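Long-range contacts in particle-associated lyase (Acinetobacter bacteriophage AP22, PDB 4Y9V), which probably cleaves the capsular polysaccharide of Acinetobacter baumannii as a trimeric phage tailspike lyase, whose pocket holds a capsular saccharide: residues 355-364 with 380-391; 419-427 with 455-463. All blocks are in the same frame, centred on the assembly; numbering follows the deposited sequence.

Contact 1 (355-364 with 380-391). Unlike the reference sequence in segment 380-391: Glu380 (reference Lys). With EDO (1,2-ethanediol), chain D.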
loop_
_atom_site.group_PDB
_atom_site.type_symbol
_atom_site.label_atom_id
_atom_site.label_comp_id
_atom_site.label_asym_id
_atom_site.label_seq_id
_atom_site.Cartn_x
_atom_site.Cartn_y
_atom_site.Cartn_z
ATOM N N PHE A 355 -11.309 -9.749 -12.902
ATOM C CA PHE A 355 -9.885 -9.918 -12.523
ATOM C C PHE A 355 -8.896 -10.036 -13.666
ATOM O O PHE A 355 -7.711 -10.229 -13.417
ATOM C CB PHE A 355 -9.729 -11.106 -11.562
ATOM C CG PHE A 355 -8.881 -10.874 -10.351
ATOM C CD1 PHE A 355 -9.054 -11.707 -9.244
ATOM C CD2 PHE A 355 -7.887 -9.893 -10.277
ATOM C CE1 PHE A 355 -8.262 -11.564 -8.108
ATOM C CE2 PHE A 355 -7.121 -9.744 -9.150
ATOM C CZ PHE A 355 -7.288 -10.578 -8.061
ATOM N N GLY A 356 -9.357 -9.917 -14.914
ATOM C CA GLY A 356 -8.445 -9.855 -16.027
ATOM C C GLY A 356 -7.681 -11.142 -16.288
ATOM O O GLY A 356 -8.073 -12.242 -15.941
ATOM N N ALA A 357 -6.543 -10.977 -16.994
ATOM C CA ALA A 357 -5.791 -12.103 -17.504
ATOM C C ALA A 357 -4.958 -12.824 -16.439
ATOM O O ALA A 357 -4.802 -14.049 -16.510
ATOM C CB ALA A 357 -4.840 -11.633 -18.599
ATOM N N GLY A 358 -4.408 -12.057 -15.492
ATOM C CA GLY A 358 -3.507 -12.565 -14.471
ATOM C C GLY A 358 -2.411 -11.559 -14.158
ATOM O O GLY A 358 -2.247 -10.530 -14.805
ATOM N N ASP A 359 -1.634 -11.914 -13.115
ATOM C CA ASP A 359 -0.689 -10.991 -12.512
ATOM C C ASP A 359 -1.335 -9.663 -12.178
ATOM O O ASP A 359 -0.797 -8.584 -12.412
ATOM C CB ASP A 359 0.587 -10.856 -13.344
ATOM C CG ASP A 359 1.403 -12.150 -13.349
ATOM O OD1 ASP A 359 1.298 -12.963 -12.402
ATOM O OD2 ASP A 359 2.197 -12.273 -14.287
ATOM N N ASN A 360 -2.542 -9.756 -11.574
ATOM C CA ASN A 360 -3.360 -8.613 -11.205
ATOM C C ASN A 360 -3.666 -8.667 -9.713
ATOM O O ASN A 360 -3.542 -9.719 -9.084
ATOM C CB ASN A 360 -4.658 -8.585 -12.009
ATOM C CG ASN A 360 -4.426 -8.326 -13.487
ATOM O OD1 ASN A 360 -3.540 -7.548 -13.866
ATOM N ND2 ASN A 360 -5.216 -8.977 -14.336
ATOM N N GLU A 361 -4.115 -7.531 -9.172
ATOM C CA GLU A 361 -4.374 -7.439 -7.730
ATOM C C GLU A 361 -5.519 -6.494 -7.426
ATOM O O GLU A 361 -5.646 -5.429 -8.037
ATOM C CB GLU A 361 -3.096 -6.955 -7.014
ATOM C CG GLU A 361 -3.197 -6.838 -5.496
ATOM C CD GLU A 361 -1.851 -6.655 -4.802
ATOM O OE1 GLU A 361 -0.932 -6.093 -5.441
ATOM O OE2 GLU A 361 -1.742 -7.039 -3.625
ATOM N N TYR A 362 -6.328 -6.886 -6.445
ATOM C CA TYR A 362 -7.158 -5.959 -5.666
ATOM C C TYR A 362 -6.600 -5.986 -4.244
ATOM O O TYR A 362 -6.522 -7.079 -3.650
ATOM C CB TYR A 362 -8.650 -6.321 -5.626
ATOM C CG TYR A 362 -9.368 -6.128 -6.948
ATOM C CD1 TYR A 362 -9.296 -7.069 -7.964
ATOM C CD2 TYR A 362 -10.106 -4.983 -7.177
ATOM C CE1 TYR A 362 -9.949 -6.877 -9.164
ATOM C CE2 TYR A 362 -10.775 -4.782 -8.379
ATOM C CZ TYR A 362 -10.679 -5.731 -9.394
ATOM O OH TYR A 362 -11.347 -5.474 -10.551
ATOM N N SER A 363 -6.204 -4.838 -3.719
ATOM C CA SER A 363 -5.639 -4.760 -2.371
ATOM C C SER A 363 -6.313 -3.640 -1.597
ATOM O O SER A 363 -6.588 -2.573 -2.137
ATOM C CB SER A 363 -4.128 -4.542 -2.416
ATOM O OG SER A 363 -3.773 -3.422 -3.211
ATOM N N ASN A 364 -6.552 -3.898 -0.309
ATOM C CA ASN A 364 -7.083 -2.861 0.574
ATOM C C ASN A 364 -8.400 -2.271 0.039
ATOM O O ASN A 364 -8.679 -1.094 0.324
ATOM C CB ASN A 364 -6.052 -1.751 0.816
ATOM C CG ASN A 364 -4.776 -2.335 1.382
ATOM O OD1 ASN A 364 -4.792 -2.965 2.422
ATOM N ND2 ASN A 364 -3.688 -2.133 0.631
ATOM N N GLU A 380 -11.909 -14.565 -17.675
ATOM C CA GLU A 380 -11.072 -14.698 -18.874
ATOM C C GLU A 380 -9.621 -14.983 -18.446
ATOM O O GLU A 380 -8.703 -14.252 -18.831
ATOM C CB GLU A 380 -11.174 -13.462 -19.780
ATOM C CG GLU A 380 -12.570 -13.257 -20.351
ATOM C CD GLU A 380 -12.656 -12.158 -21.416
ATOM O OE1 GLU A 380 -12.023 -11.103 -21.248
ATOM O OE2 GLU A 380 -13.359 -12.371 -22.428
ATOM N N PRO A 381 -9.375 -16.018 -17.627
ATOM C CA PRO A 381 -8.026 -16.210 -17.129
ATOM C C PRO A 381 -7.045 -16.701 -18.185
ATOM O O PRO A 381 -7.314 -17.637 -18.933
ATOM C CB PRO A 381 -8.185 -17.300 -16.044
ATOM C CG PRO A 381 -9.437 -18.046 -16.451
ATOM C CD PRO A 381 -10.328 -16.977 -17.062
ATOM N N ARG A 382 -5.864 -16.103 -18.175
ATOM C CA ARG A 382 -4.727 -16.509 -19.004
ATOM C C ARG A 382 -3.664 -17.227 -18.208
ATOM O O ARG A 382 -3.062 -18.208 -18.690
ATOM C CB ARG A 382 -4.168 -15.271 -19.708
ATOM C CG ARG A 382 -2.995 -15.546 -20.618
ATOM C CD ARG A 382 -2.584 -14.248 -21.312
ATOM N NE ARG A 382 -1.441 -14.382 -22.185
ATOM C CZ ARG A 382 -0.224 -14.231 -21.837
ATOM N NH1 ARG A 382 0.118 -14.060 -20.546
ATOM N NH2 ARG A 382 0.726 -14.325 -22.729
ATOM N N GLY A 383 -3.391 -16.767 -16.989
ATOM C CA GLY A 383 -2.401 -17.382 -16.148
ATOM C C GLY A 383 -1.683 -16.326 -15.322
ATOM O O GLY A 383 -1.812 -15.130 -15.579
ATOM N N GLY A 384 -0.923 -16.776 -14.358
ATOM C CA GLY A 384 -0.257 -15.905 -13.417
ATOM C C GLY A 384 -1.026 -15.798 -12.113
ATOM O O GLY A 384 -1.883 -16.626 -11.808
ATOM N N GLU A 385 -0.676 -14.762 -11.333
ATOM C CA GLU A 385 -1.211 -14.602 -9.992
ATOM C C GLU A 385 -2.422 -13.673 -9.983
ATOM O O GLU A 385 -2.471 -12.656 -10.669
ATOM C CB GLU A 385 -0.181 -14.005 -9.021
ATOM C CG GLU A 385 0.974 -14.917 -8.735
ATOM C CD GLU A 385 1.926 -14.550 -7.615
ATOM O OE1 GLU A 385 2.077 -13.369 -7.323
ATOM O OE2 GLU A 385 2.462 -15.505 -6.994
ATOM N N PHE A 386 -3.375 -14.037 -9.156
ATOM C CA PHE A 386 -4.569 -13.236 -8.886
ATOM C C PHE A 386 -4.530 -12.929 -7.378
ATOM O O PHE A 386 -4.849 -13.809 -6.571
ATOM C CB PHE A 386 -5.809 -13.969 -9.296
ATOM C CG PHE A 386 -5.899 -14.186 -10.784
ATOM C CD1 PHE A 386 -5.332 -15.315 -11.399
ATOM C CD2 PHE A 386 -6.556 -13.280 -11.598
ATOM C CE1 PHE A 386 -5.451 -15.486 -12.750
ATOM C CE2 PHE A 386 -6.678 -13.453 -12.961
ATOM C CZ PHE A 386 -6.135 -14.565 -13.546
ATOM N N LYS A 387 -4.063 -11.747 -7.034
ATOM C CA LYS A 387 -3.753 -11.400 -5.647
ATOM C C LYS A 387 -4.893 -10.591 -5.034
ATOM O O LYS A 387 -5.317 -9.571 -5.590
ATOM C CB LYS A 387 -2.471 -10.570 -5.572
ATOM C CG LYS A 387 -1.220 -11.278 -6.025
ATOM C CD LYS A 387 0.023 -10.420 -6.105
ATOM C CE LYS A 387 0.536 -10.037 -4.797
ATOM N NZ LYS A 387 1.909 -9.490 -4.615
ATOM N N LEU A 388 -5.369 -11.043 -3.884
ATOM C CA LEU A 388 -6.438 -10.388 -3.141
ATOM C C LEU A 388 -5.898 -10.109 -1.735
ATOM O O LEU A 388 -5.924 -10.981 -0.875
ATOM C CB LEU A 388 -7.663 -11.273 -3.101
ATOM C CG LEU A 388 -8.375 -11.458 -4.442
ATOM C CD1 LEU A 388 -9.428 -12.523 -4.345
ATOM C CD2 LEU A 388 -8.985 -10.132 -4.921
ATOM N N THR A 389 -5.384 -8.893 -1.532
ATOM C CA THR A 389 -4.546 -8.606 -0.393
ATOM C C THR A 389 -5.274 -7.654 0.550
ATOM O O THR A 389 -5.478 -6.474 0.228
ATOM C CB THR A 389 -3.214 -8.022 -0.842
ATOM O OG1 THR A 389 -2.707 -8.841 -1.884
ATOM C CG2 THR A 389 -2.232 -7.951 0.317
ATOM N N ASN A 390 -5.677 -8.141 1.725
ATOM C CA ASN A 390 -6.217 -7.260 2.757
ATOM C C ASN A 390 -7.471 -6.516 2.321
ATOM O O ASN A 390 -7.682 -5.363 2.737
ATOM C CB ASN A 390 -5.157 -6.346 3.322
ATOM C CG ASN A 390 -5.281 -6.236 4.812
ATOM O OD1 ASN A 390 -6.277 -6.619 5.409
ATOM N ND2 ASN A 390 -4.271 -5.668 5.418
ATOM N N ASN A 391 -8.345 -7.160 1.541
ATOM C CA ASN A 391 -9.621 -6.542 1.192
ATOM C C ASN A 391 -10.663 -6.800 2.287
ATOM O O ASN A 391 -10.544 -7.740 3.068
ATOM C CB ASN A 391 -10.141 -7.093 -0.138
ATOM C CG ASN A 391 -9.179 -6.840 -1.272
ATOM O OD1 ASN A 391 -8.702 -5.719 -1.496
ATOM N ND2 ASN A 391 -8.872 -7.905 -2.024
HETATM C C1 EDO D . -1.325 -12.747 -17.636
HETATM O O1 EDO D . -1.509 -13.994 -18.162
HETATM C C2 EDO D . 0.004 -12.568 -16.976
HETATM O O2 EDO D . 1.032 -12.521 -17.948
HETATM O O HOH W 1 -10.833 -12.693 -15.852
HETATM O O HOH W 2 2.989 -12.206 -10.018
HETATM O O HOH W 3 1.670 -6.664 -4.817
#

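Contact 2 (419-427 with 455-463)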
loop_
_atom_site.group_PDB
_atom_site.type_symbol
_atom_site.label_atom_id
_atom_site.label_comp_id
_atom_site.label_asym_id
_atom_site.label_seq_id
_atom_site.Cartn_x
_atom_site.Cartn_y
_atom_site.Cartn_z
ATOM N N VAL A 419 -4.349 -18.270 -7.272
ATOM C CA VAL A 419 -5.136 -17.307 -6.497
ATOM C C VAL A 419 -4.477 -17.155 -5.131
ATOM O O VAL A 419 -4.329 -18.186 -4.448
ATOM C CB VAL A 419 -6.599 -17.741 -6.333
ATOM C CG1 VAL A 419 -7.356 -16.735 -5.464
ATOM C CG2 VAL A 419 -7.278 -17.915 -7.676
ATOM N N LYS A 420 -4.152 -15.939 -4.760
ATOM C CA LYS A 420 -3.427 -15.658 -3.515
ATOM C C LYS A 420 -4.235 -14.656 -2.688
ATOM O O LYS A 420 -4.186 -13.463 -2.944
ATOM C CB LYS A 420 -2.015 -15.132 -3.774
ATOM C CG LYS A 420 -1.071 -15.205 -2.594
ATOM C CD LYS A 420 0.418 -14.976 -2.946
ATOM C CE LYS A 420 1.320 -15.256 -1.783
ATOM N NZ LYS A 420 2.737 -15.055 -2.202
ATOM N N LEU A 421 -5.007 -15.172 -1.705
ATOM C CA LEU A 421 -5.877 -14.360 -0.848
ATOM C C LEU A 421 -5.152 -14.272 0.491
ATOM O O LEU A 421 -5.026 -15.261 1.194
ATOM C CB LEU A 421 -7.256 -15.007 -0.766
ATOM C CG LEU A 421 -8.368 -14.128 -0.180
ATOM C CD1 LEU A 421 -9.711 -14.853 -0.389
ATOM C CD2 LEU A 421 -8.191 -13.782 1.290
ATOM N N ASP A 422 -4.632 -13.079 0.766
ATOM C CA ASP A 422 -3.716 -12.823 1.876
ATOM C C ASP A 422 -4.323 -11.751 2.768
ATOM O O ASP A 422 -4.307 -10.568 2.423
ATOM C CB ASP A 422 -2.375 -12.395 1.324
ATOM C CG ASP A 422 -1.306 -12.092 2.295
ATOM O OD1 ASP A 422 -1.449 -12.402 3.482
ATOM O OD2 ASP A 422 -0.258 -11.488 1.841
ATOM N N GLY A 423 -4.878 -12.169 3.898
ATOM C CA GLY A 423 -5.474 -11.270 4.832
ATOM C C GLY A 423 -6.837 -10.740 4.380
ATOM O O GLY A 423 -7.338 -11.044 3.327
ATOM N N GLY A 424 -7.404 -9.905 5.246
ATOM C CA GLY A 424 -8.638 -9.212 5.008
ATOM C C GLY A 424 -9.762 -9.710 5.908
ATOM O O GLY A 424 -9.550 -10.441 6.885
ATOM N N CYS A 425 -10.974 -9.252 5.574
ATOM C CA CYS A 425 -12.155 -9.425 6.402
ATOM C C CYS A 425 -13.344 -9.772 5.497
ATOM O O CYS A 425 -13.731 -8.961 4.660
ATOM C CB CYS A 425 -12.413 -8.137 7.167
ATOM S SG CYS A 425 -13.869 -8.241 8.213
ATOM N N ILE A 426 -13.905 -10.963 5.687
ATOM C CA ILE A 426 -15.005 -11.436 4.892
ATOM C C ILE A 426 -16.266 -11.371 5.772
ATOM O O ILE A 426 -16.356 -12.075 6.773
ATOM C CB ILE A 426 -14.769 -12.880 4.387
ATOM C CG1 ILE A 426 -13.448 -13.008 3.616
ATOM C CG2 ILE A 426 -15.964 -13.330 3.557
ATOM C CD1 ILE A 426 -12.982 -14.422 3.433
ATOM N N ASN A 427 -17.207 -10.511 5.385
ATOM C CA ASN A 427 -18.411 -10.261 6.138
ATOM C C ASN A 427 -19.618 -10.897 5.481
ATOM O O ASN A 427 -19.784 -10.808 4.256
ATOM C CB ASN A 427 -18.712 -8.754 6.201
ATOM C CG ASN A 427 -17.685 -8.001 6.945
ATOM O OD1 ASN A 427 -17.638 -8.051 8.171
ATOM N ND2 ASN A 427 -16.874 -7.255 6.281
ATOM N N VAL A 455 -3.833 -22.454 -5.157
ATOM C CA VAL A 455 -4.597 -21.536 -4.318
ATOM C C VAL A 455 -3.852 -21.376 -3.012
ATOM O O VAL A 455 -3.378 -22.359 -2.438
ATOM C CB VAL A 455 -6.046 -22.064 -4.058
ATOM C CG1 VAL A 455 -6.787 -21.151 -3.098
ATOM C CG2 VAL A 455 -6.807 -22.216 -5.370
ATOM N N HIS A 456 -3.718 -20.128 -2.549
ATOM C CA HIS A 456 -2.939 -19.796 -1.347
ATOM C C HIS A 456 -3.764 -18.827 -0.544
ATOM O O HIS A 456 -3.946 -17.674 -0.966
ATOM C CB HIS A 456 -1.586 -19.231 -1.795
ATOM C CG HIS A 456 -0.565 -19.037 -0.710
ATOM N ND1 HIS A 456 0.730 -18.758 -1.058
ATOM C CD2 HIS A 456 -0.627 -19.159 0.625
ATOM C CE1 HIS A 456 1.417 -18.676 0.069
ATOM N NE2 HIS A 456 0.636 -18.904 1.126
ATOM N N ILE A 457 -4.311 -19.272 0.585
ATOM C CA ILE A 457 -5.165 -18.487 1.461
ATOM C C ILE A 457 -4.481 -18.424 2.834
ATOM O O ILE A 457 -4.190 -19.444 3.429
ATOM C CB ILE A 457 -6.587 -19.068 1.594
ATOM C CG1 ILE A 457 -7.243 -19.302 0.254
ATOM C CG2 ILE A 457 -7.408 -18.170 2.480
ATOM C CD1 ILE A 457 -8.623 -19.929 0.308
ATOM N N THR A 458 -4.166 -17.198 3.262
ATOM C CA THR A 458 -3.255 -17.020 4.373
ATOM C C THR A 458 -3.461 -15.641 4.997
ATOM O O THR A 458 -4.400 -14.914 4.651
ATOM C CB THR A 458 -1.809 -17.253 3.857
ATOM O OG1 THR A 458 -0.931 -17.394 4.973
ATOM C CG2 THR A 458 -1.317 -16.167 2.926
ATOM N N GLY A 459 -2.556 -15.263 5.904
ATOM C CA GLY A 459 -2.533 -13.893 6.369
ATOM C C GLY A 459 -3.551 -13.523 7.397
ATOM O O GLY A 459 -3.802 -12.342 7.630
ATOM N N GLY A 460 -4.200 -14.531 8.023
ATOM C CA GLY A 460 -5.135 -14.219 9.089
ATOM C C GLY A 460 -6.430 -13.617 8.601
ATOM O O GLY A 460 -7.091 -12.889 9.346
ATOM N N VAL A 461 -6.819 -13.927 7.375
ATOM C CA VAL A 461 -8.108 -13.513 6.858
ATOM C C VAL A 461 -9.212 -14.058 7.757
ATOM O O VAL A 461 -9.202 -15.246 8.126
ATOM C CB VAL A 461 -8.284 -13.948 5.397
ATOM C CG1 VAL A 461 -8.099 -15.452 5.169
ATOM C CG2 VAL A 461 -9.648 -13.485 4.855
ATOM N N SER A 462 -10.164 -13.203 8.094
ATOM C CA SER A 462 -11.269 -13.563 8.960
ATOM C C SER A 462 -12.553 -13.685 8.150
ATOM O O SER A 462 -12.726 -13.095 7.079
ATOM C CB SER A 462 -11.471 -12.546 10.064
ATOM O OG SER A 462 -11.888 -11.278 9.533
ATOM N N CYS A 463 -13.489 -14.470 8.679
ATOM C CA CYS A 463 -14.777 -14.677 8.057
ATOM C C CYS A 463 -15.796 -14.843 9.160
ATOM O O CYS A 463 -15.636 -15.725 10.020
ATOM C CB CYS A 463 -14.721 -15.968 7.203
ATOM S SG CYS A 463 -16.313 -16.510 6.547
HETATM O O HOH W 4 -5.497 -9.292 7.441
HETATM O O HOH W 5 -14.696 -11.433 9.259
#

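Contact 1 (355-364 with 380-391)
Successive coils of a right-handed parallel beta-helix, the fold of the pectin lyase-like family, meet where Asn360–Ser363 pairs in parallel with Phe386–Thr389. Lys387, paired with Glu361, uses both its backbone polar groups on the adjacent strand: its N gives a nearly straight bond to Asn360 O (2.9 Å), and its O receives Tyr362 N. On the face carrying Phe386 and Leu388, the interior of the coil, Phe386 turns its ring edge toward the face of Phe355, the planes 72° apart, and its CB also lies over that face. Gly358 CA rests on the Phe386 ring itself, 3.9 Å from its centroid. Before the strands, Ala357 O accepts from two successive amides of the other segment, Arg382 N at 2.8 Å and Gly383 N at 3.1 Å. Glu385 N reaches Asp359 OD1 from above the carboxylate plane. The other face turns toward a neighbouring subunit, where Lys387 NZ bonds Asn390 OD1 of the second subunit; a water links the same NZ to Glu361 OE1. Glu361 runs extended from a CG anti to its backbone N (chi1 -179°), carrying its carboxylate across to Thr389, whose OG1 donates to OE2 on the anti side at 2.7 Å.

Contact 2 (419-427 with 455-463)
Val419–Asp422 and Val455–Thr458 stack as neighbouring rungs of the parallel beta-helix, and a second ladder joins Cys425–Ile426 to Ser462–Cys463 after the chain has turned its corner at Gly423. The backbone bonds come first. His456 takes part twice, its N donating to Val419 O and its O accepting from Leu421 N, both at 2.8 Å; Thr458 N then bonds Leu421 O. Gly423 N to Thr458 O (2.9 Å) carries the pairing into the corner, beyond which the register slips by one residue and Ser462 N meets Gly424 O. Apolar contacts lie on the inward face. Val461 CG2, anti to its backbone N, touches two side chains of the other segment, 3.9 Å from Leu421 CD2 and 3.7 Å from Ile426 CD1; the leucine crosses it at about a right angle, the isoleucine obliquely. Trp471 of strand 470-476 packs on both Val461 and Ile426. Polar side chains lie on the other face. Lys420 and His456 run alongside each other, Lys420 CE 3.6 Å from His456 ND1, while Thr458 OG1 turns to Asp492 on the following coil. A water joins Ile426 O to Ser462 OG. The chemistry thus divides by face: apolar groups meet in the interior of the coil, whereas in the conformer described the lysine chain carries its amino group to at most a weak bond with Gly460 O of the second subunit.

From the N terminus, the chain reaches contact 1 first: strand 360-363 leads through the intervening 15 residues, which include strand 376-378, back to strand 384-389, closing one coil. Contact 2 repeats the step further along, its loop of 27 residues containing strand 435-441. The two contacts are in series, neither nested nor crossed, yet they adjoin, because strand 417-422 lies directly beside strand 384-389. Leu388 N to Lys420 O and Asn390 N to Asp422 O, both 2.9 Å, are probable hydrogen bonds across that junction. Together the contacts tie successive coils of the beta-helix into a column, and both also touch the second subunit.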